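Local coordinates for protein alpha-1,3-glucanase (PDB 7C7D) that hydrolyses the alpha-1,3-glucosidic linkages of alpha-1,3-glucan, as a thermostable glycosidase of family GH87 whose catalytic unit includes a parallel beta-helix, at residues 554-559 with 580-585; 529-534 with 548-553; 538-543 with 565-570; 499-504 with 525-530; 503-508 with 533-538. One frame throughout, in Å; residues are numbered along the deposited sequence.

Interaction 1 (554-559 with 580-585); sequences GIYNCP and TTWSDC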
# COMPACT_ATOMS: atom_id res chain seq x y z
N GLY A 554 12.24 18.94 -20.21
CA GLY A 554 10.89 19.17 -19.73
C GLY A 554 9.90 18.17 -20.28
O GLY A 554 9.13 17.56 -19.53
N ILE A 555 9.91 17.97 -21.60
CA ILE A 555 8.89 17.21 -22.32
C ILE A 555 9.55 16.24 -23.27
O ILE A 555 10.44 16.62 -24.04
CB ILE A 555 7.96 18.13 -23.13
CG1 ILE A 555 7.25 19.17 -22.26
CG2 ILE A 555 6.94 17.31 -23.93
CD1 ILE A 555 6.49 20.19 -23.07
N TYR A 556 9.07 15.00 -23.27
CA TYR A 556 9.29 14.03 -24.33
C TYR A 556 7.93 13.80 -24.96
O TYR A 556 7.00 13.37 -24.28
CB TYR A 556 9.83 12.74 -23.72
CG TYR A 556 10.08 11.61 -24.68
CD1 TYR A 556 11.28 11.52 -25.36
CD2 TYR A 556 9.14 10.61 -24.88
CE1 TYR A 556 11.53 10.47 -26.23
CE2 TYR A 556 9.38 9.56 -25.75
CZ TYR A 556 10.58 9.50 -26.42
OH TYR A 556 10.83 8.46 -27.29
N ASN A 557 7.79 14.15 -26.23
CA ASN A 557 6.49 14.08 -26.91
C ASN A 557 6.65 13.24 -28.17
O ASN A 557 7.03 13.75 -29.22
CB ASN A 557 5.95 15.49 -27.21
CG ASN A 557 4.52 15.47 -27.73
OD1 ASN A 557 4.04 14.44 -28.21
ND2 ASN A 557 3.85 16.61 -27.66
N CYS A 558 6.36 11.95 -28.05
CA CYS A 558 6.61 11.00 -29.13
C CYS A 558 5.52 9.93 -29.11
O CYS A 558 5.72 8.82 -28.60
CB CYS A 558 8.01 10.37 -28.99
SG CYS A 558 9.40 11.53 -28.70
N PRO A 559 4.33 10.25 -29.63
CA PRO A 559 3.22 9.30 -29.56
C PRO A 559 3.46 8.05 -30.39
O PRO A 559 4.09 8.08 -31.45
CB PRO A 559 2.02 10.09 -30.12
CG PRO A 559 2.42 11.52 -30.04
CD PRO A 559 3.92 11.54 -30.21
N THR A 580 11.79 22.95 -21.95
CA THR A 580 12.58 22.31 -22.99
C THR A 580 11.90 21.02 -23.43
O THR A 580 11.18 20.38 -22.66
CB THR A 580 14.00 21.98 -22.51
OG1 THR A 580 13.94 21.00 -21.47
CG2 THR A 580 14.72 23.24 -22.03
N THR A 581 12.15 20.66 -24.69
CA THR A 581 11.63 19.45 -25.30
C THR A 581 12.80 18.60 -25.76
O THR A 581 13.77 19.10 -26.34
CB THR A 581 10.73 19.81 -26.48
OG1 THR A 581 9.64 20.61 -26.01
CG2 THR A 581 10.20 18.57 -27.15
N TRP A 582 12.73 17.30 -25.46
CA TRP A 582 13.73 16.36 -25.94
C TRP A 582 13.72 16.36 -27.47
O TRP A 582 12.68 16.16 -28.09
CB TRP A 582 13.38 14.97 -25.40
CG TRP A 582 14.38 13.92 -25.71
CD1 TRP A 582 14.28 12.97 -26.68
CD2 TRP A 582 15.63 13.70 -25.06
NE1 TRP A 582 15.39 12.17 -26.67
CE2 TRP A 582 16.24 12.59 -25.68
CE3 TRP A 582 16.31 14.33 -24.00
CZ2 TRP A 582 17.48 12.10 -25.30
CZ3 TRP A 582 17.54 13.83 -23.62
CH2 TRP A 582 18.12 12.73 -24.27
N SER A 583 14.90 16.60 -28.07
CA SER A 583 14.93 16.90 -29.50
C SER A 583 14.71 15.67 -30.38
O SER A 583 14.22 15.81 -31.51
CB SER A 583 16.25 17.58 -29.89
OG SER A 583 16.47 18.76 -29.13
N ASP A 584 15.06 14.47 -29.90
CA ASP A 584 15.18 13.29 -30.76
C ASP A 584 14.24 12.19 -30.28
O ASP A 584 14.54 11.48 -29.32
CB ASP A 584 16.63 12.81 -30.76
CG ASP A 584 16.88 11.69 -31.76
OD1 ASP A 584 15.91 11.21 -32.39
OD2 ASP A 584 18.05 11.29 -31.92
N CYS A 585 13.12 12.01 -30.99
CA CYS A 585 12.15 10.99 -30.61
C CYS A 585 12.66 9.57 -30.85
O CYS A 585 12.07 8.62 -30.33
CB CYS A 585 10.83 11.20 -31.35
SG CYS A 585 9.72 12.35 -30.54
O HOH W 1 10.18 14.94 -27.63
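G554 begins the contact by donating its N-H to the hydroxyl of T580, with N 3.0 Å from OG1 and 163° at the hydrogen. I555 follows with two backbone bonds. Its N reaches T580 O at 2.9 Å, in the plane of that carbonyl, and its O receives W582 N at 2.8 Å. These two bonds bridge I555 with T581, whose CA rests against the same I555 O. In Y556, CG stands anti to the backbone N (chi1 178°), and ring atom CD1 lies 3.6 Å from W582 CD1. The indole meets the edge of the phenol near its plane, while W588 stacks on the tyrosine. Over one face, toward the rim, sits the sulfur of C558. An alanine in place of Y556 would probably leave W588 without its stacking partner and open a gap beside the indole and the disulfide. N557 sends its backbone N to a water that donates to W582 O, and its side-chain ND2 turns to F567 O. C558 closes the contact covalently, its SG bonded to C585 SG at 2.0 Å with a torsion of -86° about the S-S bond. A disulfide, a lone bridge and a tryptophan thus tie an irregular C-terminal loop to 553-557, the outermost strand of a parallel sheet, so that the loop covers the edge of that sheet at the C-terminal end of the beta-helix.

Interaction 2 (529-534 with 548-553); sequences TVVVQA and TGTGAA
V531 and T550 meet through branches set by their first torsions: CG2 of V531 lies anti to its carbonyl carbon, and OG1 of T550 (chi1 -59°) takes the same place on its own residue. The two side chains cross at about a right angle, with V531 CG2 3.6 Å from T550 OG1. The methyl CG2 of T550, anti to the backbone N, instead leans on T529 O at 3.5 Å. That carbonyl oxygen has further partners. It accepts A552 N at 2.8 Å, the donor tilted 16° from the carbonyl plane, and a weak bond from A553 N at 3.3 Å, while A552 CB also presses on it. One residue further on, V530 pairs in parallel with A553. The CA of V530 approaches A553 O at 3.1 Å, its CG1 lies 4.1 Å from A553 CB, and V531 N adds a weak bond to the same oxygen. W578 packs on V531 from outside the contact. Between 529-534 and 548-553 the hydrogen bonds thus all run from backbone to backbone, two of the three weak, and the side chains add methyl contacts.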
# COMPACT_ATOMS: atom_id res chain seq x y z
N THR A 529 14.41 11.84 -15.60
CA THR A 529 14.35 12.07 -17.03
C THR A 529 13.53 13.32 -17.37
O THR A 529 14.09 14.42 -17.43
CB THR A 529 13.85 10.83 -17.78
OG1 THR A 529 12.57 10.44 -17.27
CG2 THR A 529 14.83 9.66 -17.61
N VAL A 530 12.22 13.17 -17.58
CA VAL A 530 11.40 14.26 -18.09
C VAL A 530 10.24 14.55 -17.16
O VAL A 530 9.71 13.66 -16.49
CB VAL A 530 10.90 14.00 -19.53
CG1 VAL A 530 12.07 13.88 -20.49
CG2 VAL A 530 10.04 12.74 -19.58
N VAL A 531 9.81 15.82 -17.14
CA VAL A 531 8.62 16.18 -16.38
C VAL A 531 7.36 15.59 -17.01
O VAL A 531 6.46 15.12 -16.31
CB VAL A 531 8.54 17.71 -16.19
CG1 VAL A 531 7.26 18.09 -15.46
CG2 VAL A 531 9.76 18.19 -15.42
N VAL A 532 7.29 15.59 -18.34
CA VAL A 532 6.14 15.07 -19.08
C VAL A 532 6.66 14.06 -20.10
O VAL A 532 7.43 14.42 -21.00
CB VAL A 532 5.33 16.17 -19.78
CG1 VAL A 532 4.20 15.54 -20.60
CG2 VAL A 532 4.77 17.15 -18.76
N GLN A 533 6.22 12.81 -19.97
CA GLN A 533 6.52 11.74 -20.91
C GLN A 533 5.22 11.45 -21.65
O GLN A 533 4.34 10.77 -21.13
CB GLN A 533 7.02 10.52 -20.14
CG GLN A 533 7.41 9.33 -20.99
CD GLN A 533 7.91 8.17 -20.15
OE1 GLN A 533 8.79 8.33 -19.30
NE2 GLN A 533 7.35 6.99 -20.37
N ALA A 534 5.09 12.01 -22.86
CA ALA A 534 3.85 11.95 -23.63
C ALA A 534 4.02 10.97 -24.78
O ALA A 534 4.77 11.23 -25.73
CB ALA A 534 3.47 13.33 -24.16
N THR A 548 12.27 21.75 -10.70
CA THR A 548 13.69 21.99 -10.51
C THR A 548 14.42 20.65 -10.61
O THR A 548 13.84 19.60 -10.33
CB THR A 548 14.00 22.63 -9.15
OG1 THR A 548 13.53 21.79 -8.09
CG2 THR A 548 13.33 24.00 -9.03
N GLY A 549 15.68 20.69 -11.01
CA GLY A 549 16.46 19.46 -11.06
C GLY A 549 15.97 18.43 -12.06
O GLY A 549 15.95 17.23 -11.76
N THR A 550 15.58 18.87 -13.25
CA THR A 550 15.10 17.94 -14.27
C THR A 550 16.30 17.39 -15.03
O THR A 550 17.10 18.15 -15.57
CB THR A 550 14.14 18.67 -15.20
OG1 THR A 550 13.05 19.17 -14.42
CG2 THR A 550 13.62 17.74 -16.28
N GLY A 551 16.41 16.06 -15.09
CA GLY A 551 17.64 15.45 -15.57
C GLY A 551 17.82 15.53 -17.08
O GLY A 551 18.93 15.78 -17.55
N ALA A 552 16.76 15.28 -17.84
CA ALA A 552 16.89 15.16 -19.29
C ALA A 552 16.22 16.27 -20.07
O ALA A 552 16.86 16.89 -20.93
CB ALA A 552 16.40 13.78 -19.78
N ALA A 553 14.94 16.55 -19.82
CA ALA A 553 14.21 17.57 -20.56
C ALA A 553 12.88 17.81 -19.87
O ALA A 553 12.41 17.00 -19.08
CB ALA A 553 13.95 17.16 -22.01

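Interaction 3 (538-543 with 565-570); sequences GEATFR and GTFTVT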
# COMPACT_ATOMS: atom_id res chain seq x y z
N GLY A 538 -3.49 12.69 -28.35
CA GLY A 538 -4.49 13.37 -27.55
C GLY A 538 -4.12 14.80 -27.21
O GLY A 538 -3.53 15.50 -28.04
N GLU A 539 -4.46 15.25 -26.01
CA GLU A 539 -4.17 16.61 -25.60
C GLU A 539 -4.26 16.71 -24.08
O GLU A 539 -5.01 15.97 -23.43
CB GLU A 539 -5.13 17.63 -26.25
CG GLU A 539 -6.62 17.34 -26.06
CD GLU A 539 -7.17 17.80 -24.71
OE1 GLU A 539 -8.24 17.27 -24.29
OE2 GLU A 539 -6.55 18.68 -24.07
N ALA A 540 -3.49 17.64 -23.53
CA ALA A 540 -3.58 17.95 -22.11
C ALA A 540 -3.16 19.39 -21.90
O ALA A 540 -2.39 19.95 -22.69
CB ALA A 540 -2.69 17.03 -21.27
N THR A 541 -3.66 19.98 -20.83
CA THR A 541 -3.31 21.34 -20.44
C THR A 541 -2.51 21.31 -19.15
O THR A 541 -2.88 20.60 -18.20
CB THR A 541 -4.57 22.17 -20.24
OG1 THR A 541 -5.30 22.21 -21.47
CG2 THR A 541 -4.23 23.60 -19.81
N PHE A 542 -1.43 22.08 -19.12
CA PHE A 542 -0.55 22.16 -17.95
C PHE A 542 -0.47 23.60 -17.47
O PHE A 542 -0.13 24.50 -18.25
CB PHE A 542 0.85 21.67 -18.30
CG PHE A 542 0.86 20.24 -18.76
CD1 PHE A 542 0.54 19.93 -20.08
CD2 PHE A 542 1.16 19.21 -17.89
CE1 PHE A 542 0.52 18.62 -20.52
CE2 PHE A 542 1.15 17.88 -18.33
CZ PHE A 542 0.83 17.60 -19.64
N ARG A 543 -0.76 23.81 -16.19
CA ARG A 543 -0.64 25.12 -15.56
C ARG A 543 0.06 24.97 -14.22
O ARG A 543 -0.15 23.98 -13.51
CB ARG A 543 -2.02 25.75 -15.28
CG ARG A 543 -2.87 26.11 -16.48
CD ARG A 543 -4.12 26.87 -16.04
NE ARG A 543 -5.00 26.06 -15.20
CZ ARG A 543 -6.02 25.35 -15.67
NH1 ARG A 543 -6.29 25.35 -16.97
NH2 ARG A 543 -6.77 24.64 -14.84
N GLY A 565 -1.93 9.70 -34.36
CA GLY A 565 -2.15 11.12 -34.17
C GLY A 565 -1.10 11.77 -33.29
O GLY A 565 -0.14 11.15 -32.83
N THR A 566 -1.31 13.06 -33.05
CA THR A 566 -0.40 13.88 -32.26
C THR A 566 -0.92 14.03 -30.84
O THR A 566 -2.08 13.74 -30.54
CB THR A 566 -0.26 15.28 -32.86
OG1 THR A 566 -1.53 15.95 -32.82
CG2 THR A 566 0.20 15.20 -34.28
N PHE A 567 -0.05 14.53 -29.96
CA PHE A 567 -0.41 14.91 -28.61
C PHE A 567 -0.08 16.39 -28.45
O PHE A 567 1.07 16.79 -28.63
CB PHE A 567 0.38 14.10 -27.57
CG PHE A 567 -0.07 14.34 -26.16
CD1 PHE A 567 -1.22 13.73 -25.68
CD2 PHE A 567 0.64 15.18 -25.31
CE1 PHE A 567 -1.65 13.93 -24.38
CE2 PHE A 567 0.21 15.38 -24.00
CZ PHE A 567 -0.93 14.75 -23.54
N THR A 568 -1.09 17.20 -28.15
CA THR A 568 -0.93 18.64 -28.01
C THR A 568 -0.82 19.01 -26.54
O THR A 568 -1.78 18.87 -25.77
CB THR A 568 -2.09 19.39 -28.68
OG1 THR A 568 -2.12 19.06 -30.08
CG2 THR A 568 -1.91 20.90 -28.53
N VAL A 569 0.35 19.51 -26.15
CA VAL A 569 0.61 20.03 -24.81
C VAL A 569 0.28 21.51 -24.83
O VAL A 569 0.98 22.29 -25.49
CB VAL A 569 2.08 19.81 -24.42
CG1 VAL A 569 2.39 20.44 -23.06
CG2 VAL A 569 2.43 18.32 -24.44
N THR A 570 -0.76 21.92 -24.12
CA THR A 570 -1.08 23.34 -24.01
C THR A 570 -0.43 23.89 -22.75
O THR A 570 -0.64 23.38 -21.64
CB THR A 570 -2.59 23.61 -24.01
OG1 THR A 570 -3.11 23.36 -25.32
CG2 THR A 570 -2.88 25.06 -23.63
O HOH W 2 -3.30 16.63 -30.68
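F567 turns one ring face to the CA of E539. Its CG stands anti to the backbone N (chi1 -173°). From there CE1 comes within 3.5 Å of E539 N, and CZ lies 3.7 Å from A540 CB, an oblique approach. G538 has backbone angles at which a CB would press on the preceding carbonyl oxygen. Further along the same face of the sheet F542 and V569 meet at a slant: F542 CD1 is 3.5 Å from V569 CG1, while T570 O lies at the edge of the phenyl ring, in its plane. The other face carries E539, T568, T541 and T570. There T541 and T570 run side by side and point the same way, with T541 OG1 4.0 Å from T570 CB. At the start of the pair a water donates to G538 O and hydrogen-bonds to the hydroxyls of T566 and T568. Between the strands, five backbone bonds hold the parallel register, among them T570 N to A540 O at 2.9 Å, with 177° at the hydrogen. The carboxylate of E539 turns elsewhere, to N516 N. Strand 538-550 lies between 567-571 and 517-527, and on the latter V517 touches A540 and V519 touches F542. F567 and F542 also reach across to A534 and V532 of strand 530-534, and V569 packs on I555 and N557 of strand 553-557.

Interaction 4 (499-504 with 525-530); sequences YSAFEF and KNTGTV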
# COMPACT_ATOMS: atom_id res chain seq x y z
N TYR A 499 12.68 8.16 -12.99
CA TYR A 499 12.45 8.36 -14.42
C TYR A 499 11.62 9.62 -14.59
O TYR A 499 12.07 10.69 -14.19
CB TYR A 499 11.95 7.09 -15.08
CG TYR A 499 13.01 6.02 -14.97
CD1 TYR A 499 14.08 5.99 -15.84
CD2 TYR A 499 12.98 5.09 -13.93
CE1 TYR A 499 15.07 5.05 -15.73
CE2 TYR A 499 13.98 4.13 -13.80
CZ TYR A 499 15.02 4.13 -14.70
OH TYR A 499 16.02 3.19 -14.60
N SER A 500 10.42 9.52 -15.15
CA SER A 500 9.61 10.68 -15.47
C SER A 500 8.63 11.00 -14.34
O SER A 500 8.33 10.17 -13.49
CB SER A 500 8.85 10.44 -16.77
OG SER A 500 8.19 9.19 -16.68
N ALA A 501 8.12 12.23 -14.37
CA ALA A 501 7.12 12.68 -13.38
C ALA A 501 5.72 12.32 -13.85
O ALA A 501 5.07 11.44 -13.28
CB ALA A 501 7.29 14.17 -13.09
N PHE A 502 5.23 12.99 -14.89
CA PHE A 502 3.91 12.72 -15.45
C PHE A 502 4.07 11.92 -16.74
O PHE A 502 4.88 12.28 -17.60
CB PHE A 502 3.18 14.03 -15.78
CG PHE A 502 2.91 14.90 -14.59
CD1 PHE A 502 1.85 14.64 -13.74
CD2 PHE A 502 3.71 16.01 -14.33
CE1 PHE A 502 1.59 15.44 -12.65
CE2 PHE A 502 3.45 16.83 -13.23
CZ PHE A 502 2.39 16.53 -12.39
N GLU A 503 3.28 10.85 -16.88
CA GLU A 503 3.30 10.03 -18.08
C GLU A 503 1.90 9.92 -18.66
O GLU A 503 0.94 9.67 -17.92
CB GLU A 503 3.83 8.63 -17.77
CG GLU A 503 3.78 7.69 -18.96
CD GLU A 503 4.11 6.25 -18.63
OE1 GLU A 503 4.19 5.89 -17.43
OE2 GLU A 503 4.28 5.47 -19.59
N PHE A 504 1.79 10.12 -19.96
CA PHE A 504 0.53 9.97 -20.69
C PHE A 504 0.78 8.94 -21.77
O PHE A 504 1.66 9.13 -22.62
CB PHE A 504 0.08 11.32 -21.23
CG PHE A 504 0.02 12.37 -20.17
CD1 PHE A 504 -0.95 12.32 -19.19
CD2 PHE A 504 1.01 13.34 -20.07
CE1 PHE A 504 -0.98 13.25 -18.17
CE2 PHE A 504 0.98 14.27 -19.05
CZ PHE A 504 -0.02 14.24 -18.11
N LYS A 525 10.53 17.99 -8.31
CA LYS A 525 11.92 18.18 -7.93
C LYS A 525 12.72 16.92 -8.19
O LYS A 525 12.29 15.81 -7.83
CB LYS A 525 12.03 18.57 -6.45
CG LYS A 525 11.56 19.98 -6.12
CD LYS A 525 11.80 20.34 -4.66
CE LYS A 525 13.06 19.69 -4.11
NZ LYS A 525 12.78 18.43 -3.36
N ASN A 526 13.89 17.09 -8.81
CA ASN A 526 14.86 16.02 -9.01
C ASN A 526 14.26 14.84 -9.78
O ASN A 526 14.21 13.70 -9.30
CB ASN A 526 15.50 15.58 -7.69
CG ASN A 526 16.18 16.71 -6.97
OD1 ASN A 526 16.29 16.71 -5.74
ND2 ASN A 526 16.65 17.70 -7.73
N THR A 527 13.82 15.13 -10.99
CA THR A 527 13.25 14.13 -11.89
C THR A 527 14.37 13.55 -12.74
O THR A 527 15.14 14.29 -13.36
CB THR A 527 12.21 14.80 -12.78
OG1 THR A 527 11.22 15.43 -11.96
CG2 THR A 527 11.54 13.80 -13.69
N GLY A 528 14.47 12.22 -12.77
CA GLY A 528 15.58 11.59 -13.47
C GLY A 528 15.58 11.87 -14.96
O GLY A 528 16.64 12.12 -15.55
N THR A 529 14.41 11.84 -15.60
CA THR A 529 14.35 12.07 -17.03
C THR A 529 13.53 13.32 -17.37
O THR A 529 14.09 14.42 -17.43
CB THR A 529 13.85 10.83 -17.78
OG1 THR A 529 12.57 10.44 -17.27
CG2 THR A 529 14.83 9.66 -17.61
N VAL A 530 12.22 13.17 -17.58
CA VAL A 530 11.40 14.26 -18.09
C VAL A 530 10.24 14.55 -17.16
O VAL A 530 9.71 13.66 -16.49
CB VAL A 530 10.90 14.00 -19.53
CG1 VAL A 530 12.07 13.88 -20.49
CG2 VAL A 530 10.04 12.74 -19.58
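The phenol ring of Y499 meets T529 CG2 only obliquely, CD1 standing 4.1 Å from that methyl, and P591 touches both side chains. The second flat group, the Y499-S500 peptide, is approached more closely. T529 OG1 stands 3.0 Å from Y499 C, without a hydrogen bond to the carbonyl, and T527 CG2 lies 3.2 Å from Y499 O. T529 N does bond to that oxygen, at 3.0 Å, but from above the carbonyl plane, 55° out of it. The hydroxyl of T529 occupies the crowded position between backbone N and carbonyl carbon (chi1 57°), which brings it against the Y499-S500 peptide. An alanine at T529 would keep the backbone bond but, without OG1 and CG2, would probably open a gap beside the Y499 carbonyl and ring. Here two successive coils of the parallel beta-helix pass a corner, leading into strands 502-505 and 530-534, which lie side by side in one sheet. S500 wedges its CB toward V530, 3.3 Å from V530 O and 3.8 Å from V530 CG2. Its OG hydrogen-bonds Q533 OE1, a partner outside the contact. The final link is A501 N to V530 O at 3.0 Å, with the donor nearly along the C=O axis, while S500 CA lies close to the same oxygen. A501 CB turns to I494 and V524, on strands 486-495 and 517-527.

Interaction 5 (503-508 with 533-538); sequences EFVSGG and QAEAPG
E503 and F504 run parallel to Q533 and A534, in register, with F504 N donating to Q533 O at 2.9 Å and F504 O accepting E535 N at 2.8 Å. The same F504 O takes a weak bond from A536 N and a hydrogen from a water that also donates to A536 O, so a single buried acceptor is gripped by several donors. On one face of the strands E503 and Q533 lie side by side, pointing the same way, their carboxylate and amide planes 50° apart. E503 OE2 is 3.5 Å from Q533 NE2, a close approach, and 3.8 Å from E535 OE1, a meeting of like charges. The amide of Q533 probably eases that repulsion, since its NE2 donates to E535 OE1 at 2.8 Å, from 43° above the carboxylate plane. E503 OE1 is taken by G472 N, and NE2 of Q533 has a further partner in P470 O. A536 puts its CB 3.6 Å from S506 N, and a second water links S506 N with E535 O. F504 and A534 share the other face, where F504 packs on V514, V517 and V519. Parallel, in-register pairing of successive coils, with an apolar inner face and with polar side chains side by side on the other, where W588 packs on Q533 and E535, is consistent with the pectate lyase-like beta-helix.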
# COMPACT_ATOMS: atom_id res chain seq x y z
N GLU A 503 3.28 10.85 -16.88
CA GLU A 503 3.30 10.03 -18.08
C GLU A 503 1.90 9.92 -18.66
O GLU A 503 0.94 9.67 -17.92
CB GLU A 503 3.83 8.63 -17.77
CG GLU A 503 3.78 7.69 -18.96
CD GLU A 503 4.11 6.25 -18.63
OE1 GLU A 503 4.19 5.89 -17.43
OE2 GLU A 503 4.28 5.47 -19.59
N PHE A 504 1.79 10.12 -19.96
CA PHE A 504 0.53 9.97 -20.69
C PHE A 504 0.78 8.94 -21.77
O PHE A 504 1.66 9.13 -22.62
CB PHE A 504 0.08 11.32 -21.23
CG PHE A 504 0.02 12.37 -20.17
CD1 PHE A 504 -0.95 12.32 -19.19
CD2 PHE A 504 1.01 13.34 -20.07
CE1 PHE A 504 -0.98 13.25 -18.17
CE2 PHE A 504 0.98 14.27 -19.05
CZ PHE A 504 -0.02 14.24 -18.11
N VAL A 505 0.06 7.83 -21.72
CA VAL A 505 0.43 6.67 -22.53
C VAL A 505 -0.84 5.92 -22.89
O VAL A 505 -1.85 5.98 -22.18
CB VAL A 505 1.45 5.79 -21.77
CG1 VAL A 505 0.82 5.18 -20.51
CG2 VAL A 505 2.03 4.70 -22.66
N SER A 506 -0.80 5.22 -24.02
CA SER A 506 -1.79 4.21 -24.35
C SER A 506 -1.01 2.90 -24.30
O SER A 506 -0.38 2.49 -25.28
CB SER A 506 -2.42 4.49 -25.70
OG SER A 506 -3.57 3.70 -25.90
N GLY A 507 -1.03 2.26 -23.13
CA GLY A 507 -0.02 1.28 -22.77
C GLY A 507 -0.05 -0.02 -23.53
O GLY A 507 0.92 -0.78 -23.46
N GLY A 508 -1.14 -0.32 -24.24
CA GLY A 508 -1.19 -1.52 -25.05
C GLY A 508 -0.76 -1.32 -26.48
O GLY A 508 -0.84 -2.26 -27.27
N GLN A 533 6.22 12.81 -19.97
CA GLN A 533 6.52 11.74 -20.91
C GLN A 533 5.22 11.45 -21.65
O GLN A 533 4.34 10.77 -21.13
CB GLN A 533 7.02 10.52 -20.14
CG GLN A 533 7.41 9.33 -20.99
CD GLN A 533 7.91 8.17 -20.15
OE1 GLN A 533 8.79 8.33 -19.30
NE2 GLN A 533 7.35 6.99 -20.37
N ALA A 534 5.09 12.01 -22.86
CA ALA A 534 3.85 11.95 -23.63
C ALA A 534 4.02 10.97 -24.78
O ALA A 534 4.77 11.23 -25.73
CB ALA A 534 3.47 13.33 -24.16
N GLU A 535 3.32 9.84 -24.70
CA GLU A 535 3.44 8.78 -25.68
C GLU A 535 2.11 8.35 -26.28
O GLU A 535 2.10 7.46 -27.14
CB GLU A 535 4.13 7.57 -25.05
CG GLU A 535 5.52 7.88 -24.60
CD GLU A 535 6.20 6.69 -24.00
OE1 GLU A 535 6.01 6.46 -22.79
OE2 GLU A 535 6.89 5.96 -24.75
N ALA A 536 1.02 8.92 -25.85
CA ALA A 536 -0.28 8.69 -26.46
C ALA A 536 -0.66 9.87 -27.32
O ALA A 536 -0.23 11.00 -27.06
CB ALA A 536 -1.34 8.54 -25.37
N PRO A 537 -1.47 9.67 -28.35
CA PRO A 537 -2.12 10.82 -29.01
C PRO A 537 -3.12 11.45 -28.05
O PRO A 537 -3.55 10.84 -27.07
CB PRO A 537 -2.82 10.18 -30.21
CG PRO A 537 -3.09 8.77 -29.77
CD PRO A 537 -1.95 8.38 -28.88
N GLY A 538 -3.49 12.69 -28.35
CA GLY A 538 -4.49 13.37 -27.55
C GLY A 538 -4.12 14.80 -27.21
O GLY A 538 -3.53 15.50 -28.04
O HOH W 3 0.59 11.63 -24.46
O HOH W 4 1.08 5.12 -26.11

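Overall arrangement
All five contacts lie at the C-terminal end of the beta-helix: four stack one coil on the next, and interaction 1 covers the last strand with a loop. Interactions 4 and 5 are buried and both use strand 502-505, against a corner and against strand 530-534. Interaction 2, partly buried, continues 530-534 to the following coil and shares T529 and V530 with interaction 4, their centres about 5 Å apart. Interaction 3, also partly buried, joins strands of another face, yet its phenylalanines pack on F504 and A534 from the inner side. Interaction 1 is the surface contact. It adds a disulfide and aromatic packing, whereas the others rely on backbone bonds, apolar packing and, in interaction 5, polar side chains.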